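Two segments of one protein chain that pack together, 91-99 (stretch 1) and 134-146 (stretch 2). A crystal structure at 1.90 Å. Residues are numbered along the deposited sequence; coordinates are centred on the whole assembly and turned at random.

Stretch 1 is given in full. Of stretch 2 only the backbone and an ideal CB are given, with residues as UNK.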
# COMPACT_ATOMS: atom_id res chain seq x y z
N LEU A 91 -3.59 -9.68 -5.46
CA LEU A 91 -2.49 -8.94 -4.86
C LEU A 91 -1.23 -9.81 -4.89
O LEU A 91 -1.24 -10.94 -4.42
CB LEU A 91 -2.83 -8.59 -3.42
CG LEU A 91 -1.74 -7.82 -2.67
CD1 LEU A 91 -1.53 -6.45 -3.34
CD2 LEU A 91 -2.14 -7.67 -1.22
N HIS A 92 -0.16 -9.28 -5.49
CA HIS A 92 1.14 -9.95 -5.51
C HIS A 92 2.04 -9.28 -4.48
O HIS A 92 2.18 -8.07 -4.47
CB HIS A 92 1.77 -9.86 -6.91
CG HIS A 92 0.96 -10.51 -7.98
ND1 HIS A 92 -0.10 -9.89 -8.60
CD2 HIS A 92 1.04 -11.75 -8.53
CE1 HIS A 92 -0.64 -10.70 -9.49
NE2 HIS A 92 0.03 -11.84 -9.47
N THR A 93 2.63 -10.09 -3.61
CA THR A 93 3.53 -9.56 -2.59
C THR A 93 4.77 -10.41 -2.53
O THR A 93 4.72 -11.62 -2.72
CB THR A 93 2.85 -9.56 -1.20
OG1 THR A 93 2.81 -10.90 -0.70
CG2 THR A 93 1.45 -9.03 -1.30
N ALA A 94 5.91 -9.77 -2.29
CA ALA A 94 7.13 -10.48 -2.00
C ALA A 94 7.64 -9.86 -0.72
O ALA A 94 8.30 -8.82 -0.76
CB ALA A 94 8.13 -10.32 -3.11
N ASN A 95 7.31 -10.49 0.40
CA ASN A 95 7.67 -9.98 1.71
C ASN A 95 8.65 -10.94 2.35
O ASN A 95 8.43 -12.15 2.38
CB ASN A 95 6.44 -9.81 2.61
CG ASN A 95 5.43 -8.80 2.05
OD1 ASN A 95 4.29 -8.69 2.56
ND2 ASN A 95 5.83 -8.07 1.01
N LYS A 96 9.74 -10.39 2.86
CA LYS A 96 10.78 -11.22 3.43
C LYS A 96 11.52 -10.52 4.55
O LYS A 96 11.68 -9.30 4.55
CB LYS A 96 11.75 -11.65 2.34
CG LYS A 96 12.99 -12.32 2.86
CD LYS A 96 13.01 -13.77 2.55
CE LYS A 96 13.28 -14.02 1.10
NZ LYS A 96 13.91 -15.37 0.95
N ILE A 97 11.97 -11.31 5.52
CA ILE A 97 12.77 -10.78 6.61
C ILE A 97 14.12 -11.44 6.50
O ILE A 97 14.25 -12.62 6.80
CB ILE A 97 12.13 -11.06 7.97
CG1 ILE A 97 10.79 -10.30 8.09
CG2 ILE A 97 13.06 -10.65 9.10
CD1 ILE A 97 10.24 -10.26 9.51
N TYR A 98 15.10 -10.70 6.00
CA TYR A 98 16.47 -11.22 5.89
C TYR A 98 17.24 -10.92 7.17
O TYR A 98 17.19 -9.79 7.66
CB TYR A 98 17.20 -10.58 4.72
CG TYR A 98 16.77 -11.10 3.37
CD1 TYR A 98 17.38 -12.22 2.81
CD2 TYR A 98 15.75 -10.48 2.66
CE1 TYR A 98 16.99 -12.69 1.58
CE2 TYR A 98 15.36 -10.93 1.43
CZ TYR A 98 15.98 -12.04 0.88
OH TYR A 98 15.58 -12.49 -0.35
N VAL A 99 17.96 -11.93 7.68
CA VAL A 99 18.65 -11.84 8.96
C VAL A 99 20.17 -12.15 8.88
O VAL A 99 20.61 -13.04 8.16
CB VAL A 99 17.97 -12.76 10.01
CG1 VAL A 99 18.65 -12.64 11.35
CG2 VAL A 99 16.47 -12.40 10.12
N UNK A 134 21.95 -7.65 -4.29
CA UNK A 134 21.57 -8.40 -5.49
C UNK A 134 20.71 -9.62 -5.15
O UNK A 134 19.73 -9.92 -5.81
CB UNK A 134 22.82 -8.84 -6.25
N UNK A 135 21.10 -10.32 -4.10
CA UNK A 135 20.42 -11.54 -3.67
C UNK A 135 18.97 -11.23 -3.31
O UNK A 135 18.05 -11.89 -3.79
CB UNK A 135 21.14 -12.17 -2.48
N UNK A 136 18.80 -10.22 -2.47
CA UNK A 136 17.47 -9.81 -2.03
C UNK A 136 16.65 -9.32 -3.22
O UNK A 136 15.50 -9.72 -3.39
CB UNK A 136 17.57 -8.72 -0.96
N UNK A 137 17.24 -8.48 -4.06
CA UNK A 137 16.54 -7.97 -5.23
C UNK A 137 16.16 -9.04 -6.24
O UNK A 137 15.13 -8.94 -6.90
CB UNK A 137 17.41 -6.91 -5.92
N UNK A 138 17.00 -10.06 -6.37
CA UNK A 138 16.75 -11.10 -7.36
C UNK A 138 15.57 -11.92 -6.88
O UNK A 138 14.73 -12.34 -7.69
CB UNK A 138 17.98 -11.98 -7.58
N UNK A 139 15.50 -12.13 -5.57
CA UNK A 139 14.40 -12.85 -4.97
C UNK A 139 13.10 -12.10 -5.23
O UNK A 139 12.12 -12.67 -5.71
CB UNK A 139 14.63 -13.04 -3.47
N UNK A 140 13.11 -10.80 -4.94
CA UNK A 140 11.96 -9.94 -5.21
C UNK A 140 11.53 -10.01 -6.67
O UNK A 140 10.34 -10.06 -6.97
CB UNK A 140 12.28 -8.49 -4.83
N UNK A 141 12.49 -10.02 -7.59
CA UNK A 141 12.15 -10.09 -9.01
C UNK A 141 11.47 -11.40 -9.34
O UNK A 141 10.41 -11.40 -9.94
CB UNK A 141 13.40 -9.92 -9.87
N UNK A 142 12.07 -12.52 -8.95
CA UNK A 142 11.45 -13.82 -9.22
C UNK A 142 10.02 -13.88 -8.68
O UNK A 142 9.13 -14.46 -9.31
CB UNK A 142 12.29 -14.94 -8.61
N UNK A 143 9.79 -13.27 -7.52
CA UNK A 143 8.50 -13.34 -6.84
C UNK A 143 7.48 -12.33 -7.35
O UNK A 143 6.30 -12.42 -7.03
CB UNK A 143 8.70 -13.13 -5.34
N UNK A 144 7.93 -11.36 -8.13
CA UNK A 144 7.02 -10.37 -8.72
C UNK A 144 7.07 -10.38 -10.24
O UNK A 144 6.85 -9.35 -10.86
CB UNK A 144 7.36 -8.97 -8.21
N UNK A 145 7.33 -11.54 -10.83
CA UNK A 145 7.51 -11.68 -12.27
C UNK A 145 8.34 -10.56 -12.88
O UNK A 145 7.99 -9.99 -13.92
CB UNK A 145 6.14 -11.73 -12.96
N UNK A 146 9.45 -10.23 -12.22
CA UNK A 146 10.41 -9.23 -12.69
C UNK A 146 9.84 -7.82 -12.84
O UNK A 146 10.50 -6.94 -13.41
CB UNK A 146 10.98 -9.68 -14.04

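The helix of stretch 2, 134-143, runs nearly antiparallel to the strand, at 158°, with axes 8.2 Å apart at closest approach. His-92, Ala-94, Lys-96 and Tyr-98 point toward it.

Position 134 has nothing of stretch 1 near its CB. Many side chains would suit. Lys-134 makes no contact here; its chain is t through chi3 and turns at chi4 (p).

At 135 CB points sideways, so only a side chain with some length could reach Tyr-98. A branched or long apolar residue would do. Leu-135 brings CD1 to 3.7 Å from Tyr-98 CE1.

At 136 CB also points sideways, but the ideal CB lies 3.9 Å from Tyr-98 CE2. A flexible apolar chain such as Met, or a Leu, could lie along the ring. Met-136 does so. Its CG sits over the ring face, 3.5 Å from the Tyr-98 centroid. With chi3 at p, Met-136 CE comes to 3.2 Å from Tyr-98 CD2.

Position 137 points away and 138 sideways. Neither is constrained by stretch 1. They are Asn-137 and Ala-138.

Position 139 points toward the strand. Its ideal CB is 3.3 Å from Tyr-98 OH and 4.9 Å from Lys-96 CE. Beyond it lie a lysine and the small Ala-94, which leaves room for something broad and flat. An aromatic would suit the lysine, and an acid could answer its charge. Trp-139 takes chi1 at t. Lys-96 crosses one face of the Trp-139 indole: NZ is 3.7 Å from the centroid of the five-membered ring, a cation-pi contact, and CE is 3.5 Å from that of the six-membered ring. Ala-94 CB meets Trp-139 CZ3 at 3.5 Å.

At 140 CB points sideways, 4.9 Å from Ala-94 CB. A modest apolar group fits. It is Val-140.

Positions 141 and 142 have no strand atom near CB, so polar residues are acceptable. They are Glu-141 and Glu-142.

At 143 CB points toward the strand and is already close to Ala-94 CB. A chain that turns aside is favoured, or a short one. Gln-143 packs its CB 3.6 Å from Ala-94 CB, then bends so that Gln-143 NE2 hydrogen-bonds Glu-142 OE2 at 2.6 Å.

At 144 the helical angles are lost. A small or beta-branched residue would suit. Thr-144 sets CG2 4.1 Å from Ala-94 CB, while Thr-144 OG1 donates to Val-140 O at 2.7 Å.

Position 145 has positive phi (42°), which favours Gly, Asn or similar. Only a long chain could reach His-92. Gln-145 does, with OE1 3.5 Å from His-92 CD2.

Position 146 is out of reach. His-146 ND1 hydrogen-bonds Glu-141 OE2 at 3.2 Å.

Stretch 2 134-146: KLMNAWVEEQTQH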
# COMPACT_ATOMS: atom_id res chain seq x y z
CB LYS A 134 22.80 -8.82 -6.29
CG LYS A 134 22.44 -9.47 -7.62
CD LYS A 134 23.65 -9.69 -8.51
CE LYS A 134 23.20 -10.02 -9.94
NZ LYS A 134 22.62 -8.84 -10.65
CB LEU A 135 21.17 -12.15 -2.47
CG LEU A 135 20.84 -13.51 -1.85
CD1 LEU A 135 19.83 -13.38 -0.71
CD2 LEU A 135 20.38 -14.51 -2.90
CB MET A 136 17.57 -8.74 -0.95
CG MET A 136 18.22 -9.24 0.32
SD MET A 136 18.53 -7.96 1.56
CE MET A 136 16.88 -7.54 2.03
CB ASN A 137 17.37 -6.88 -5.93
CG ASN A 137 17.53 -5.65 -5.07
OD1 ASN A 137 16.79 -5.46 -4.10
ND2 ASN A 137 18.49 -4.80 -5.42
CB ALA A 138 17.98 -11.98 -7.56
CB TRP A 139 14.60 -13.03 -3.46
CG TRP A 139 13.47 -13.82 -2.84
CD1 TRP A 139 13.32 -15.18 -2.85
CD2 TRP A 139 12.30 -13.30 -2.18
NE1 TRP A 139 12.15 -15.53 -2.22
CE2 TRP A 139 11.51 -14.40 -1.80
CE3 TRP A 139 11.87 -12.00 -1.86
CZ2 TRP A 139 10.30 -14.25 -1.12
CZ3 TRP A 139 10.66 -11.86 -1.18
CH2 TRP A 139 9.90 -12.97 -0.81
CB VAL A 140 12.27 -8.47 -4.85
CG1 VAL A 140 11.29 -7.51 -5.58
CG2 VAL A 140 12.22 -8.27 -3.35
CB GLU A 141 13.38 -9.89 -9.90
CG GLU A 141 13.92 -8.47 -9.91
CD GLU A 141 14.88 -8.21 -11.06
OE1 GLU A 141 16.03 -7.81 -10.78
OE2 GLU A 141 14.50 -8.39 -12.25
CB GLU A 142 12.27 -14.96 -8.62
CG GLU A 142 11.43 -16.07 -8.01
CD GLU A 142 11.97 -16.56 -6.65
OE1 GLU A 142 13.19 -16.81 -6.53
OE2 GLU A 142 11.15 -16.68 -5.70
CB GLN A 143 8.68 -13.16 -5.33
CG GLN A 143 9.23 -14.38 -4.62
CD GLN A 143 8.26 -15.53 -4.67
OE1 GLN A 143 7.20 -15.50 -4.04
NE2 GLN A 143 8.60 -16.56 -5.44
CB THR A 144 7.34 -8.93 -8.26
OG1 THR A 144 8.71 -8.63 -8.55
CG2 THR A 144 7.07 -8.75 -6.78
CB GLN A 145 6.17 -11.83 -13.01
CG GLN A 145 4.92 -11.44 -12.22
CD GLN A 145 4.71 -12.29 -10.98
OE1 GLN A 145 4.26 -11.81 -9.94
NE2 GLN A 145 5.05 -13.57 -11.09
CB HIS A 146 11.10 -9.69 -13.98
CG HIS A 146 11.87 -10.96 -13.81
ND1 HIS A 146 13.25 -10.99 -13.71
CD2 HIS A 146 11.46 -12.25 -13.71
CE1 HIS A 146 13.65 -12.24 -13.56
NE2 HIS A 146 12.59 -13.02 -13.55
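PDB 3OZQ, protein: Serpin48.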